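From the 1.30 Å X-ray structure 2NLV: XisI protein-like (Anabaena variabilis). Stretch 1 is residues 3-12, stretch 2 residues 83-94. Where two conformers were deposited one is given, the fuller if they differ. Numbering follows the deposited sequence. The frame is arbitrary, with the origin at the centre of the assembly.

Stretch 1 (3-12) DKLVKYQELV
Stretch 2 83-94: ELVMMGVPREDI

A single direct hydrogen bond joins the two stretches, and it is short: Y8 OH donates to D93 OD2 at 2.6 Å. D93 OD2 also accepts from a water at 2.6 Å, and that water accepts from K4 NZ at 3.0 Å, so the lysine reaches the aspartate through solvent, with no direct salt bridge.

Stretch 1 is helical throughout, the NH groups from K7 to V12 bonded to carbonyls four residues back, as in Y8 N to K4 O (3.0 Å). Residues spaced three or four apart, K4, Y8 and L11, therefore line one side. Stretch 2 is helical from E83 to M86 and then closes in a Schellman motif: G88 N bonds V85 O (3.0 Å) and V89 N bonds L84 O (3.0 Å). G88 has phi/psi 115/6, where a CB would jam against the preceding carbonyl O, hence glycine. V89 and P90 then run extended (psi 125 and 143) into a 3-10 turn at R91 and E92.

In register, the CA of L11 lies 7.4 Å from that of L84, and the CA of Y8 lies 7.5 Å from that of V89; stretch 1 thus advances as stretch 2 recedes.

L11 (m, t) points toward stretch 2 and supplies the greasy centre. Its CD1 lies 3.6 Å from V89 CG2, its CD2 4.0 Å from M87 CB (a selenomethionine, chi1 m), and its CB 4.4 Å from L84 CD2 (m, t). The branched side chains of L11, V89 and L84, with the CB of M87, suit such directionless packing.

Y8 (chi1 m, chi2 -4°) starts sideways, but its ring carries the hydroxyl across. V89 CG1, from a t rotamer, covers one ring face, 4.2 Å from Y8 CZ, while D93 (chi1 m) meets the ring edge. Tyrosine serves both chemistries.

At the exposed margin, a second water accepts from K7 NZ (2.8 Å) and donates to G88 O (3.3 Å).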

# COMPACT_ATOMS: atom_id res chain seq x y z
N ASP A 3 -0.36 18.44 17.01
CA ASP A 3 -0.21 17.43 18.06
C ASP A 3 -1.12 16.21 17.87
O ASP A 3 -0.71 15.08 18.05
CB ASP A 3 -0.46 18.09 19.41
CG ASP A 3 0.69 18.91 19.88
OD1 ASP A 3 1.85 18.48 19.68
OD2 ASP A 3 0.42 19.97 20.49
N LYS A 4 -2.32 16.48 17.43
CA LYS A 4 -3.29 15.44 17.15
C LYS A 4 -2.92 14.59 15.95
O LYS A 4 -2.98 13.36 15.99
CB LYS A 4 -4.65 16.05 16.99
CG LYS A 4 -5.77 15.08 16.76
CD LYS A 4 -7.20 15.69 16.98
CE LYS A 4 -7.38 17.13 16.59
NZ LYS A 4 -8.82 17.58 16.91
N LEU A 5 -2.40 15.24 14.90
CA LEU A 5 -1.93 14.47 13.74
C LEU A 5 -0.80 13.56 14.15
O LEU A 5 -0.84 12.36 13.82
CB LEU A 5 -1.51 15.41 12.61
CG LEU A 5 -0.86 14.70 11.40
CD1 LEU A 5 -1.80 13.67 10.75
CD2 LEU A 5 -0.38 15.74 10.40
N VAL A 6 0.21 14.09 14.84
CA VAL A 6 1.35 13.26 15.20
C VAL A 6 0.94 12.17 16.17
O VAL A 6 1.40 11.03 16.09
CB VAL A 6 2.48 14.14 15.73
CG1 VAL A 6 3.59 13.31 16.41
CG2 VAL A 6 2.98 15.02 14.61
N LYS A 7 0.05 12.48 17.09
CA LYS A 7 -0.48 11.44 17.97
C LYS A 7 -1.05 10.28 17.19
O LYS A 7 -0.77 9.09 17.46
CB LYS A 7 -1.55 12.01 18.93
CG LYS A 7 -2.21 10.97 19.80
CD LYS A 7 -3.42 11.58 20.53
CE LYS A 7 -3.03 12.53 21.62
NZ LYS A 7 -4.27 13.05 22.38
N TYR A 8 -1.92 10.59 16.23
CA TYR A 8 -2.55 9.57 15.42
C TYR A 8 -1.55 8.83 14.56
O TYR A 8 -1.65 7.62 14.36
CB TYR A 8 -3.68 10.11 14.56
CG TYR A 8 -4.88 10.65 15.32
CD1 TYR A 8 -4.98 10.59 16.69
CD2 TYR A 8 -5.94 11.23 14.62
CE1 TYR A 8 -6.11 11.08 17.34
CE2 TYR A 8 -7.03 11.74 15.31
CZ TYR A 8 -7.09 11.65 16.67
OH TYR A 8 -8.17 12.21 17.32
N GLN A 9 -0.61 9.54 13.94
CA GLN A 9 0.46 8.86 13.17
C GLN A 9 1.15 7.82 14.04
O GLN A 9 1.40 6.68 13.59
CB GLN A 9 1.48 9.88 12.62
CG GLN A 9 0.92 10.80 11.59
CD GLN A 9 1.86 11.91 11.22
OE1 GLN A 9 2.70 12.32 12.00
NE2 GLN A 9 1.68 12.44 10.00
N GLU A 10 1.57 8.22 15.22
CA GLU A 10 2.30 7.29 16.09
C GLU A 10 1.47 6.08 16.48
O GLU A 10 1.96 4.92 16.46
CB GLU A 10 2.74 8.02 17.35
CG GLU A 10 3.90 8.93 17.10
CD GLU A 10 5.16 8.15 16.76
OE1 GLU A 10 5.44 7.16 17.46
OE2 GLU A 10 5.85 8.53 15.82
N LEU A 11 0.22 6.32 16.84
CA LEU A 11 -0.63 5.22 17.21
C LEU A 11 -0.85 4.26 16.06
O LEU A 11 -0.82 3.05 16.24
CB LEU A 11 -1.97 5.73 17.75
CG LEU A 11 -1.95 6.44 19.08
CD1 LEU A 11 -3.33 7.01 19.45
CD2 LEU A 11 -1.45 5.47 20.18
N VAL A 12 -1.07 4.77 14.86
CA VAL A 12 -1.27 3.90 13.72
C VAL A 12 -0.02 3.11 13.43
O VAL A 12 -0.09 1.90 13.20
CB VAL A 12 -1.69 4.74 12.46
CG1 VAL A 12 -1.45 4.01 11.17
CG2 VAL A 12 -3.14 5.26 12.62
N GLU A 83 -9.32 -1.01 19.07
CA GLU A 83 -8.02 -0.90 19.65
C GLU A 83 -7.54 0.55 19.67
O GLU A 83 -6.97 1.03 20.65
CB GLU A 83 -7.04 -1.83 18.92
CG GLU A 83 -7.41 -3.27 19.18
CD GLU A 83 -6.77 -4.27 18.29
OE1 GLU A 83 -6.15 -3.88 17.28
OE2 GLU A 83 -6.87 -5.46 18.60
N LEU A 84 -7.76 1.27 18.57
CA LEU A 84 -7.43 2.69 18.54
C LEU A 84 -8.17 3.47 19.59
O LEU A 84 -7.63 4.36 20.23
CB LEU A 84 -7.68 3.29 17.14
CG LEU A 84 -6.74 2.78 16.05
CD1 LEU A 84 -7.34 3.26 14.75
CD2 LEU A 84 -5.30 3.29 16.22
N VAL A 85 -9.45 3.15 19.79
CA VAL A 85 -10.20 3.79 20.87
C VAL A 85 -9.60 3.50 22.22
O VAL A 85 -9.51 4.40 23.05
CB VAL A 85 -11.67 3.34 20.82
CG1 VAL A 85 -12.50 3.90 21.95
CG2 VAL A 85 -12.28 3.85 19.56
N MSE A 86 -9.19 2.25 22.49
CA MSE A 86 -8.54 1.88 23.77
C MSE A 86 -7.40 2.85 24.05
O MSE A 86 -7.22 3.34 25.19
CB MSE A 86 -8.00 0.44 23.73
CG MSE A 86 -7.32 -0.02 25.04
SE MSE A 86 -8.45 -0.11 26.61
CE MSE A 86 -10.03 -0.32 25.80
N MSE A 87 -6.61 3.09 22.99
CA MSE A 87 -5.38 3.87 23.04
C MSE A 87 -5.58 5.36 23.02
O MSE A 87 -4.62 6.11 23.05
CB MSE A 87 -4.49 3.49 21.84
CG MSE A 87 -4.04 2.06 21.87
SE MSE A 87 -3.20 1.66 23.56
CE MSE A 87 -1.31 1.88 23.10
N GLY A 88 -6.82 5.81 22.95
CA GLY A 88 -7.10 7.23 23.12
C GLY A 88 -7.66 7.96 21.91
O GLY A 88 -7.76 9.19 21.92
N VAL A 89 -7.99 7.26 20.83
CA VAL A 89 -8.56 7.89 19.66
C VAL A 89 -10.06 8.07 19.84
O VAL A 89 -10.74 7.08 20.06
CB VAL A 89 -8.23 7.15 18.35
CG1 VAL A 89 -8.83 7.89 17.13
CG2 VAL A 89 -6.72 7.04 18.19
N PRO A 90 -10.57 9.32 19.70
CA PRO A 90 -12.06 9.43 19.76
C PRO A 90 -12.76 8.60 18.69
O PRO A 90 -12.31 8.60 17.54
CB PRO A 90 -12.30 10.93 19.52
CG PRO A 90 -10.99 11.58 19.69
CD PRO A 90 -9.92 10.61 19.41
N ARG A 91 -13.90 8.00 18.99
CA ARG A 91 -14.70 7.27 17.96
C ARG A 91 -15.01 8.12 16.79
O ARG A 91 -14.99 7.72 15.62
CB ARG A 91 -16.00 6.85 18.59
CG ARG A 91 -15.76 5.74 19.49
CD ARG A 91 -16.91 5.43 20.42
NE ARG A 91 -16.58 4.22 21.14
CZ ARG A 91 -16.52 3.02 20.56
NH1 ARG A 91 -16.81 2.84 19.27
NH2 ARG A 91 -16.18 1.98 21.29
N GLU A 92 -15.32 9.35 17.09
CA GLU A 92 -15.71 10.24 16.00
C GLU A 92 -14.57 10.59 15.01
O GLU A 92 -14.80 11.13 13.92
CB GLU A 92 -16.37 11.50 16.57
CG GLU A 92 -15.49 12.30 17.46
CD GLU A 92 -15.62 11.93 18.97
OE1 GLU A 92 -16.00 10.76 19.45
OE2 GLU A 92 -15.34 12.89 19.72
N ASP A 93 -13.32 10.29 15.39
CA ASP A 93 -12.17 10.52 14.55
C ASP A 93 -11.66 9.27 13.84
O ASP A 93 -10.57 9.28 13.28
CB ASP A 93 -10.99 11.13 15.30
CG ASP A 93 -11.16 12.61 15.59
OD1 ASP A 93 -12.16 13.20 15.13
OD2 ASP A 93 -10.27 13.19 16.25
N ILE A 94 -12.47 8.22 13.87
CA ILE A 94 -12.24 7.01 13.08
C ILE A 94 -13.32 6.89 12.02
O ILE A 94 -14.50 7.06 12.33
CB ILE A 94 -12.21 5.79 14.00
CG1 ILE A 94 -11.01 5.91 14.92
CG2 ILE A 94 -12.03 4.52 13.17
CD1 ILE A 94 -11.10 4.99 16.15
O HOH W 1 -10.80 15.42 17.57
O HOH W 2 -5.38 10.71 23.53